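PDB 5MZ5: ALDH21) from Physcomitrella patens subsp. patens, which catalyses the NADP(+)-dependent oxidation of succinic semialdehyde to succinate as a member of the aldehyde dehydrogenase family. Local coordinates for the interface of chains A and B. Sequence-based numbering; all coordinates share one arbitrary frame. Chains: chain A/B, ALDH21).

The interface of chains A and B. Residues chain A 507-510, 512; chain B 455, 466-468.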
# COMPACT_ATOMS: atom_id res chain seq x y z
N LEU A 507 16.53 6.91 3.85
CA LEU A 507 17.69 7.44 3.16
C LEU A 507 17.17 8.71 2.47
O LEU A 507 16.37 8.61 1.53
CB LEU A 507 18.27 6.43 2.12
CG LEU A 507 19.53 6.88 1.37
CD1 LEU A 507 20.73 7.07 2.34
CD2 LEU A 507 19.86 5.92 0.21
N VAL A 508 17.54 9.87 3.00
CA VAL A 508 17.13 11.17 2.46
C VAL A 508 18.22 11.55 1.47
O VAL A 508 19.37 11.68 1.84
CB VAL A 508 16.88 12.26 3.56
CG1 VAL A 508 16.52 13.61 2.93
CG2 VAL A 508 15.82 11.81 4.56
N MET A 509 17.84 11.68 0.21
CA MET A 509 18.76 11.89 -0.90
C MET A 509 18.61 13.27 -1.52
O MET A 509 17.56 13.60 -2.08
CB MET A 509 18.54 10.79 -1.96
CG MET A 509 18.47 9.38 -1.39
SD MET A 509 17.71 8.21 -2.56
CE MET A 509 19.05 7.88 -3.55
N ARG A 510 19.68 14.05 -1.44
CA ARG A 510 19.77 15.41 -1.97
C ARG A 510 20.42 15.43 -3.36
O ARG A 510 21.61 15.13 -3.51
CB ARG A 510 20.49 16.32 -0.96
CG ARG A 510 21.30 17.49 -1.53
CD ARG A 510 20.68 18.85 -1.34
NE ARG A 510 20.23 19.12 0.03
CZ ARG A 510 19.21 19.93 0.30
NH1 ARG A 510 18.58 20.56 -0.67
NH2 ARG A 510 18.81 20.10 1.55
N VAL A 512 20.30 13.44 -5.93
CA VAL A 512 20.93 12.19 -6.39
C VAL A 512 20.45 11.95 -7.84
O VAL A 512 19.25 11.98 -8.12
CB VAL A 512 20.68 11.01 -5.42
CG1 VAL A 512 21.12 9.68 -6.03
CG2 VAL A 512 21.40 11.24 -4.09
N PHE B 455 24.93 3.21 -0.27
CA PHE B 455 24.03 2.14 0.15
C PHE B 455 24.60 1.28 1.28
O PHE B 455 23.81 0.72 2.03
CB PHE B 455 23.57 1.30 -1.05
CG PHE B 455 22.48 2.06 -1.79
CD1 PHE B 455 21.15 1.96 -1.38
CD2 PHE B 455 22.80 2.93 -2.83
CE1 PHE B 455 20.15 2.69 -2.04
CE2 PHE B 455 21.80 3.65 -3.49
CZ PHE B 455 20.48 3.52 -3.10
N VAL B 466 19.34 8.38 7.40
CA VAL B 466 20.67 8.58 6.83
C VAL B 466 20.52 9.70 5.78
O VAL B 466 19.77 9.54 4.83
CB VAL B 466 21.27 7.27 6.23
CG1 VAL B 466 22.62 7.53 5.57
CG2 VAL B 466 21.39 6.18 7.29
N ILE B 467 21.23 10.84 5.97
CA ILE B 467 21.17 11.95 5.01
C ILE B 467 22.31 11.81 4.03
O ILE B 467 23.48 11.79 4.42
CB ILE B 467 21.13 13.36 5.68
CG1 ILE B 467 20.14 13.43 6.89
CG2 ILE B 467 20.84 14.46 4.64
CD1 ILE B 467 18.62 13.18 6.68
N LEU B 468 21.97 11.66 2.75
CA LEU B 468 22.91 11.46 1.66
C LEU B 468 23.17 12.75 0.92
O LEU B 468 22.25 13.32 0.33
CB LEU B 468 22.44 10.30 0.75
CG LEU B 468 23.27 9.93 -0.49
CD1 LEU B 468 24.71 9.62 -0.16
CD2 LEU B 468 22.63 8.75 -1.22
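Intersubunit sheet extension joins chains A and B: strand 502-510 of A lies parallel to strand 465-468 of B, so the C-terminal arm of one subunit continues a sheet of its partner, and the two-fold repeats the exchange. As in the arm-exchanged dimers of aldehyde dehydrogenases, it probably holds together a dimer within the deposited four-copy assembly; its centre is about 35 Å from A:Glu285, which suggests a part in assembly rather than direct catalysis. A:Val508 uses both backbone polar atoms: its N donates to B:Val466 O (2.9 Å), and its O accepts a nearly straight bond from B:Leu468 N at 2.8 Å (170° at hydrogen). A longer bond, A:Arg510 N to B:Leu468 O at 3.2 Å, continues the ladder. On one sheet face, A:Leu507, with CG anti to its backbone N (chi1 -178°), sends CD1 against B:Val466 CG1 (3.8 Å) and the CB of B:Leu468. Its other branch, CD2, lies above the B:Phe455 ring plane but just past the CE1-CZ edge, 3.9 Å from CE1, and brings helix 451-460 into light contact. An alanine here would probably open a gap above that edge and leave B:Val466 and B:Leu468 without their methyl partner. Farther along this face, B:Leu468 CD2 meets A:Val512 CG2 at 4.0 Å, the side chains roughly perpendicular. On the opposite face A:Val508 and B:Ile467 run alongside each other in the same direction, with B:Ile467 CD1 3.7 Å from A:Val508 CB.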